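Local coordinates for phosphoenolpyruvate--glycerone phosphotransferase (Enterococcus faecalis, PDB 3B48), which probably serves as the homodimeric DhaM component of the dihydroxyacetone kinase complex, relaying phosphoryl groups from phosphoenolpyruvate toward DhaL and dihydroxyacetone, at residues V98-E104 / A126-K132; L10-S14 / A71-A76; H37-G41 / K53-T57. All blocks are in the same frame, centred on the assembly; numbering follows the deposited sequence.

Contact 1. Residues V98-E104 / A126-K132; sequences VDAPLVE and AQNAGKK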
loop_
_atom_site.group_PDB
_atom_site.type_symbol
_atom_site.label_atom_id
_atom_site.label_comp_id
_atom_site.label_asym_id
_atom_site.label_seq_id
_atom_site.Cartn_x
_atom_site.Cartn_y
_atom_site.Cartn_z
ATOM N N VAL B 98 4.605 13.118 0.470
ATOM C CA VAL B 98 3.449 13.015 -0.397
ATOM C C VAL B 98 2.302 12.470 0.407
ATOM O O VAL B 98 2.334 11.327 0.862
ATOM C CB VAL B 98 3.689 12.159 -1.670
ATOM C CG1 VAL B 98 2.620 12.473 -2.740
ATOM C CG2 VAL B 98 5.073 12.390 -2.237
ATOM N N ASP B 99 1.290 13.309 0.609
ATOM C CA ASP B 99 0.114 12.890 1.357
ATOM C C ASP B 99 -0.734 11.975 0.489
ATOM O O ASP B 99 -1.716 12.393 -0.123
ATOM C CB ASP B 99 -0.684 14.090 1.838
ATOM C CG ASP B 99 -1.490 13.773 3.069
ATOM O OD1 ASP B 99 -1.925 12.612 3.203
ATOM O OD2 ASP B 99 -1.686 14.669 3.908
ATOM N N ALA B 100 -0.341 10.703 0.461
ATOM C CA ALA B 100 -0.915 9.713 -0.454
ATOM C C ALA B 100 -0.676 8.314 0.096
ATOM O O ALA B 100 0.306 8.104 0.812
ATOM C CB ALA B 100 -0.280 9.853 -1.864
ATOM N N PRO B 101 -1.550 7.344 -0.256
ATOM C CA PRO B 101 -1.283 6.010 0.251
ATOM C C PRO B 101 -0.026 5.454 -0.379
ATOM O O PRO B 101 0.331 5.845 -1.496
ATOM C CB PRO B 101 -2.516 5.197 -0.147
ATOM C CG PRO B 101 -3.195 5.955 -1.207
ATOM C CD PRO B 101 -2.751 7.392 -1.113
ATOM N N LEU B 102 0.637 4.566 0.368
ATOM C CA LEU B 102 1.932 4.052 0.032
ATOM C C LEU B 102 2.025 3.357 -1.359
ATOM O O LEU B 102 2.812 3.805 -2.220
ATOM C CB LEU B 102 2.445 3.134 1.164
ATOM C CG LEU B 102 3.816 2.494 0.944
ATOM C CD1 LEU B 102 4.988 3.526 0.805
ATOM C CD2 LEU B 102 4.132 1.470 1.994
ATOM N N VAL B 103 1.280 2.261 -1.558
ATOM C CA VAL B 103 1.347 1.511 -2.823
ATOM C C VAL B 103 0.805 2.349 -3.999
ATOM O O VAL B 103 1.518 2.617 -4.989
ATOM C CB VAL B 103 0.589 0.135 -2.752
ATOM C CG1 VAL B 103 0.670 -0.596 -4.128
ATOM C CG2 VAL B 103 1.159 -0.754 -1.641
ATOM N N GLU B 104 -0.450 2.764 -3.858
ATOM C CA GLU B 104 -1.155 3.468 -4.900
ATOM C C GLU B 104 -0.601 4.850 -5.208
ATOM O O GLU B 104 -0.504 5.209 -6.364
ATOM C CB GLU B 104 -2.658 3.516 -4.618
ATOM C CG GLU B 104 -3.310 2.117 -4.451
ATOM C CD GLU B 104 -3.327 1.628 -2.984
ATOM O OE1 GLU B 104 -2.542 2.117 -2.132
ATOM O OE2 GLU B 104 -4.145 0.755 -2.680
ATOM N N ALA B 126 -0.571 11.137 -7.369
ATOM C CA ALA B 126 -0.389 10.332 -6.148
ATOM C C ALA B 126 -1.411 10.677 -5.053
ATOM O O ALA B 126 -2.142 9.810 -4.582
ATOM C CB ALA B 126 1.026 10.489 -5.635
ATOM N N GLN B 127 -1.467 11.954 -4.679
ATOM C CA GLN B 127 -2.431 12.489 -3.711
ATOM C C GLN B 127 -3.895 12.115 -4.011
ATOM O O GLN B 127 -4.760 12.202 -3.140
ATOM C CB GLN B 127 -2.266 14.015 -3.607
ATOM C CG GLN B 127 -0.912 14.404 -3.009
ATOM C CD GLN B 127 -0.617 15.882 -3.034
ATOM O OE1 GLN B 127 -1.389 16.682 -3.572
ATOM N NE2 GLN B 127 0.511 16.263 -2.436
ATOM N N ASN B 128 -4.148 11.681 -5.243
ATOM C CA ASN B 128 -5.485 11.289 -5.695
ATOM C C ASN B 128 -5.763 9.777 -5.747
ATOM O O ASN B 128 -6.866 9.391 -6.141
ATOM C CB ASN B 128 -5.753 11.904 -7.078
ATOM C CG ASN B 128 -6.228 13.364 -7.005
ATOM O OD1 ASN B 128 -6.493 13.929 -5.924
ATOM N ND2 ASN B 128 -6.339 13.981 -8.176
ATOM N N ALA B 129 -4.790 8.960 -5.312
ATOM C CA ALA B 129 -4.642 7.502 -5.676
ATOM C C ALA B 129 -5.450 6.341 -5.001
ATOM O O ALA B 129 -5.802 5.341 -5.668
ATOM C CB ALA B 129 -3.159 7.128 -5.695
ATOM N N GLY B 130 -5.700 6.425 -3.704
ATOM C CA GLY B 130 -6.233 5.255 -2.967
ATOM C C GLY B 130 -7.541 4.534 -3.351
ATOM O O GLY B 130 -7.774 3.407 -2.913
ATOM N N LYS B 131 -8.409 5.158 -4.149
ATOM C CA LYS B 131 -9.743 4.575 -4.359
ATOM C C LYS B 131 -9.859 3.757 -5.643
ATOM O O LYS B 131 -9.017 3.828 -6.550
ATOM C CB LYS B 131 -10.852 5.627 -4.270
ATOM C CG LYS B 131 -10.638 6.643 -3.175
ATOM C CD LYS B 131 -11.434 6.325 -1.943
ATOM C CE LYS B 131 -11.611 7.588 -1.126
ATOM N NZ LYS B 131 -12.038 7.279 0.256
ATOM N N LYS B 132 -10.932 2.985 -5.704
ATOM C CA LYS B 132 -11.038 1.868 -6.637
ATOM C C LYS B 132 -12.368 1.904 -7.389
ATOM O O LYS B 132 -12.570 1.105 -8.305
ATOM C CB LYS B 132 -10.929 0.529 -5.874
ATOM C CG LYS B 132 -9.974 0.487 -4.628
ATOM C CD LYS B 132 -8.561 0.380 -5.047
ATOM C CE LYS B 132 -7.615 0.871 -3.991
ATOM N NZ LYS B 132 -6.450 1.404 -4.683
#
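Glu104 and Lys132 meet because both side chains are bent at chi2: in Glu104 the bend is 91°, and in Lys132 a similar kink (chi2 -78°) turns the ammonium inward, so that the two side chains cross at about a right angle. The resulting salt bridge runs from Lys132 NZ to Glu104 OE2 over 3.1 Å. The ammonium comes to the anti side of that oxygen, 30° out of the carboxylate plane. Each group has another strong partner across the dimer interface: Glu104 OE2 also accepts from the backbone N of Leu102 of the second subunit, and Lys132 has its strongest polar partner in Asp72 of that subunit.

The rest is close packing of small side chains on each other and on backbone atoms, where the start of helix 102-113 meets the end of helix 119-127 and the tail that follows it. Ala129 CB sits 3.3 Å from Glu104 O, and the two CB atoms of this pair are also in contact. Pro101, in the N-cap position of helix 102-113, lays its ring CG against the backbone of Gly130, 3.6 Å from Gly130 N. In the loop before that helix, Ala100 CB approaches Ala126 O at 3.3 Å and lies 4.0 Å from Ala126 CB. Val98 CG1 touches the same methyl and also Gln127 CG, which lies against Asp99 O as well.

Small residues thus let the two backbones come close. Since one carboxylate oxygen receives the ammonium of its own chain and a backbone N-H of the partner subunit, Glu104 would be expected to favour its ionised form; Glu104 and Lys132 each bond both within the chain and across the interface, consistent with the tail's packing being linked to dimer assembly.

Contact 2. Residues L10-S14 / A71-A76; sequences LVSHS and ADLGSA
The C-terminal ends of two neighbouring parallel strands, 6-11 and 66-71, meet here with the first turn of helix 75-84: His13 NE2 and Ser75 OG lie 2.6 Å apart in a hydrogen bond to which either could give the proton. The hydroxyl stands at the edge of the imidazole, near its plane, which restrains the turn of the ring. Ser75 OG gets there from a chi1 of 75°, between its own backbone N and carbonyl carbon.

Deeper in, Ser12 OG donates to Asp72 OD2 over 2.6 Å, on the syn side and 27° out of the carboxylate plane. The same hydroxyl accepts from Ser14 N at an angle of 165°, forming an ST turn. In the open parallel sheet of this EIIA-man family member, such strand ends commonly form the active site; the predicted phosphorelay runs on histidine, and the position of His13 in the loop after the first strand is consistent with that role.

Asp72 OD1 accepts from Leu73 N and from a water that takes the backbone N-H of His13 (2.8 Å from His13 N), tying the loops together. Next to these loops, Val11 CG1 packs 3.9 Å from Ala76 CB, while Ala71 CA points a C-H at Val11 O across 3.3 Å. Lys132 of the second subunit adds bonds to the carbonyl oxygens of Ala71 and Asp72.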
loop_
_atom_site.group_PDB
_atom_site.type_symbol
_atom_site.label_atom_id
_atom_site.label_comp_id
_atom_site.label_asym_id
_atom_site.label_seq_id
_atom_site.Cartn_x
_atom_site.Cartn_y
_atom_site.Cartn_z
ATOM N N LEU B 10 10.195 4.963 -0.406
ATOM C CA LEU B 10 9.148 4.136 0.156
ATOM C C LEU B 10 9.536 3.757 1.581
ATOM O O LEU B 10 10.452 2.944 1.783
ATOM C CB LEU B 10 8.995 2.843 -0.674
ATOM C CG LEU B 10 8.778 2.985 -2.193
ATOM C CD1 LEU B 10 8.921 1.617 -2.835
ATOM C CD2 LEU B 10 7.405 3.507 -2.415
ATOM N N VAL B 11 8.828 4.339 2.547
ATOM C CA VAL B 11 9.062 4.080 3.984
ATOM C C VAL B 11 7.957 3.212 4.623
ATOM O O VAL B 11 6.790 3.417 4.390
ATOM C CB VAL B 11 9.264 5.393 4.750
ATOM C CG1 VAL B 11 9.813 5.116 6.146
ATOM C CG2 VAL B 11 10.192 6.318 3.912
ATOM N N SER B 12 8.363 2.200 5.384
ATOM C CA SER B 12 7.396 1.322 6.015
ATOM C C SER B 12 8.078 0.692 7.192
ATOM O O SER B 12 9.285 0.733 7.251
ATOM C CB SER B 12 6.944 0.240 5.010
ATOM O OG SER B 12 5.964 -0.629 5.554
ATOM N N HIS B 13 7.323 0.098 8.119
ATOM C CA HIS B 13 7.909 -0.917 9.018
ATOM C C HIS B 13 8.450 -2.144 8.280
ATOM O O HIS B 13 9.412 -2.722 8.690
ATOM C CB HIS B 13 6.896 -1.389 10.056
ATOM C CG HIS B 13 6.783 -0.488 11.236
ATOM N ND1 HIS B 13 6.544 -0.960 12.509
ATOM C CD2 HIS B 13 6.893 0.855 11.345
ATOM C CE1 HIS B 13 6.505 0.057 13.349
ATOM N NE2 HIS B 13 6.713 1.169 12.665
ATOM N N SER B 14 7.805 -2.525 7.186
ATOM C CA SER B 14 8.070 -3.796 6.507
ATOM C C SER B 14 8.952 -3.549 5.304
ATOM O O SER B 14 8.586 -2.779 4.412
ATOM C CB SER B 14 6.731 -4.448 6.086
ATOM O OG SER B 14 6.857 -5.557 5.208
ATOM N N ALA B 71 4.981 6.987 2.908
ATOM C CA ALA B 71 4.985 6.104 4.083
ATOM C C ALA B 71 3.608 5.473 4.227
ATOM O O ALA B 71 2.611 5.979 3.690
ATOM C CB ALA B 71 5.379 6.862 5.358
ATOM N N ASP B 72 3.535 4.344 4.912
ATOM C CA ASP B 72 2.216 3.806 5.214
ATOM C C ASP B 72 1.707 4.319 6.561
ATOM O O ASP B 72 0.735 5.062 6.621
ATOM C CB ASP B 72 2.175 2.289 5.126
ATOM C CG ASP B 72 3.370 1.584 5.833
ATOM O OD1 ASP B 72 4.079 2.182 6.694
ATOM O OD2 ASP B 72 3.560 0.380 5.518
ATOM N N LEU B 73 2.378 3.937 7.638
ATOM C CA LEU B 73 1.788 4.027 8.947
ATOM C C LEU B 73 2.823 4.215 10.034
ATOM O O LEU B 73 3.991 3.798 9.902
ATOM C CB LEU B 73 1.042 2.714 9.264
ATOM C CG LEU B 73 -0.110 2.150 8.405
ATOM C CD1 LEU B 73 -0.078 0.667 8.511
ATOM C CD2 LEU B 73 -1.487 2.710 8.820
ATOM N N GLY B 74 2.362 4.774 11.145
ATOM C CA GLY B 74 3.099 4.741 12.381
ATOM C C GLY B 74 4.385 5.506 12.387
ATOM O O GLY B 74 4.402 6.705 12.175
ATOM N N SER B 75 5.463 4.787 12.652
ATOM C CA SER B 75 6.763 5.381 12.852
ATOM C C SER B 75 7.425 5.631 11.507
ATOM O O SER B 75 8.364 6.411 11.413
ATOM C CB SER B 75 7.638 4.483 13.744
ATOM O OG SER B 75 8.103 3.351 13.023
ATOM N N ALA B 76 6.917 4.975 10.471
ATOM C CA ALA B 76 7.275 5.294 9.108
ATOM C C ALA B 76 6.951 6.760 8.817
ATOM O O ALA B 76 7.778 7.494 8.264
ATOM C CB ALA B 76 6.570 4.370 8.138
HETATM O O HOH W 1 4.734 0.911 8.684
#

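Contact 3. Residues H37-G41 / K53-T57; sequences HSLGG and KIIDT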
loop_
_atom_site.group_PDB
_atom_site.type_symbol
_atom_site.label_atom_id
_atom_site.label_comp_id
_atom_site.label_asym_id
_atom_site.label_seq_id
_atom_site.Cartn_x
_atom_site.Cartn_y
_atom_site.Cartn_z
ATOM N N HIS B 37 13.464 3.759 -4.247
ATOM C CA HIS B 37 14.306 3.259 -3.159
ATOM C C HIS B 37 13.410 2.460 -2.190
ATOM O O HIS B 37 12.402 2.992 -1.709
ATOM C CB HIS B 37 15.000 4.427 -2.439
ATOM C CG HIS B 37 15.853 5.277 -3.341
ATOM N ND1 HIS B 37 17.202 5.057 -3.518
ATOM C CD2 HIS B 37 15.540 6.326 -4.138
ATOM C CE1 HIS B 37 17.689 5.951 -4.355
ATOM N NE2 HIS B 37 16.698 6.728 -4.754
ATOM N N SER B 38 13.750 1.187 -1.945
ATOM C CA SER B 38 13.069 0.417 -0.926
ATOM C C SER B 38 13.674 0.741 0.439
ATOM O O SER B 38 14.804 0.309 0.757
ATOM C CB SER B 38 13.141 -1.093 -1.213
ATOM O OG SER B 38 12.576 -1.813 -0.125
ATOM N N LEU B 39 12.945 1.505 1.244
ATOM C CA LEU B 39 13.475 1.940 2.541
ATOM C C LEU B 39 12.719 1.445 3.765
ATOM O O LEU B 39 12.811 2.035 4.844
ATOM C CB LEU B 39 13.677 3.474 2.580
ATOM C CG LEU B 39 14.468 4.135 1.420
ATOM C CD1 LEU B 39 14.480 5.610 1.617
ATOM C CD2 LEU B 39 15.908 3.606 1.275
ATOM N N GLY B 40 12.002 0.341 3.611
ATOM C CA GLY B 40 11.339 -0.301 4.745
ATOM C C GLY B 40 12.267 -1.028 5.717
ATOM O O GLY B 40 13.316 -1.546 5.337
ATOM N N GLY B 41 11.846 -1.108 6.978
ATOM C CA GLY B 41 12.578 -1.866 7.955
ATOM C C GLY B 41 13.592 -1.039 8.709
ATOM O O GLY B 41 13.884 0.107 8.353
ATOM N N LYS B 53 17.862 6.141 7.000
ATOM C CA LYS B 53 17.815 5.506 5.645
ATOM C C LYS B 53 17.465 6.509 4.543
ATOM O O LYS B 53 18.091 6.514 3.492
ATOM C CB LYS B 53 16.878 4.278 5.636
ATOM C CG LYS B 53 17.390 3.180 6.572
ATOM C CD LYS B 53 16.465 1.985 6.608
ATOM C CE LYS B 53 16.960 0.874 5.707
ATOM N NZ LYS B 53 15.948 -0.212 5.636
ATOM N N ILE B 54 16.488 7.368 4.855
ATOM C CA ILE B 54 16.085 8.502 4.043
ATOM C C ILE B 54 17.223 9.519 3.914
ATOM O O ILE B 54 17.612 9.862 2.795
ATOM C CB ILE B 54 14.821 9.201 4.640
ATOM C CG1 ILE B 54 13.714 8.174 4.938
ATOM C CG2 ILE B 54 14.311 10.279 3.704
ATOM C CD1 ILE B 54 12.426 8.701 5.630
ATOM N N ILE B 55 17.777 9.972 5.058
ATOM C CA ILE B 55 18.878 10.928 5.071
ATOM C C ILE B 55 20.056 10.434 4.223
ATOM O O ILE B 55 20.484 11.125 3.302
ATOM C CB ILE B 55 19.398 11.292 6.519
ATOM C CG1 ILE B 55 18.276 11.704 7.492
ATOM C CG2 ILE B 55 20.523 12.378 6.472
ATOM C CD1 ILE B 55 17.478 12.858 7.051
ATOM N N ASP B 56 20.605 9.263 4.551
ATOM C CA ASP B 56 21.681 8.676 3.754
ATOM C C ASP B 56 21.321 8.569 2.254
ATOM O O ASP B 56 22.122 8.916 1.407
ATOM C CB ASP B 56 22.044 7.298 4.289
ATOM C CG ASP B 56 22.771 7.346 5.628
ATOM O OD1 ASP B 56 23.491 8.340 5.929
ATOM O OD2 ASP B 56 22.625 6.357 6.380
ATOM N N THR B 57 20.117 8.096 1.938
ATOM C CA THR B 57 19.662 8.015 0.553
ATOM C C THR B 57 19.719 9.370 -0.152
ATOM O O THR B 57 20.324 9.478 -1.218
ATOM C CB THR B 57 18.255 7.383 0.473
ATOM O OG1 THR B 57 18.304 6.059 1.030
ATOM C CG2 THR B 57 17.786 7.324 -0.943
HETATM O O HOH W 2 14.879 -1.374 3.450
#
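Thr57 CG2 lies over one face of the His37 imidazole, 3.6 Å from the ring centroid and only 16° off the ring normal, a CH-pi contact in which the methyl is offset toward the rim near ND1. It belongs to a beta-alpha-beta crossover, in which helix 51-60 links edge strand 35-38 to the parallel strand 66-71 and packs on the first of them and the loop that leaves it. The threonine methyl reaches the ring because CG2 stands anti to the backbone N, which places OG1 on the other branch, toward the leucine.

There Leu39 CD2 comes to 3.4 Å from Thr57 OG1, and Leu39 CD1 turns to the helix backbone, 4.1 Å from Ile54 CA. Lys53 spans the loop at the other end. Its chain bends at chi3 (99°) and brings NZ to 3.0 Å from Gly40 O, with a weak hydrogen bond to Gly41 O. A water accepts from Lys53 NZ and donates to Gly40 O and Ser38 O, so it links the ammonium to the carbonyls where the loop departs from the strand.

The second shell steadies these groups. Asp7 binds His37 NE2 and orients the ring, while Leu9 of the adjoining strand 6-11 lies against both Leu39 and Ile54. Within the helix, Thr57 OG1 is held by donating to Lys53 O over 2.5 Å, reaching that oxygen from the face opposite to the one used by the backbone N of Thr57.

Contacts 2 and 3 share one sheet, since strands 6-11 and 35-38 are neighbours in it; Leu10 O and Leu39 N, 2.9 Å apart, probably hydrogen-bond, and Val11 packs on Ile54. Contact 3 is nested inside the loop closed by contact 2. Contact 2 is buried and held by hydrogen bonds at the strand ends, whereas contact 3 is partly buried and combines a ring-face contact with aliphatic packing and a lysine near carbonyls. Contact 1, also partly buried, joins close small-residue packing to a salt bridge at the dimer interface; it lies about 20 Å from contact 3 between centres, and meets contact 2 through Leu102. Contacts 1 and 2 both touch the second subunit; contact 3 does not.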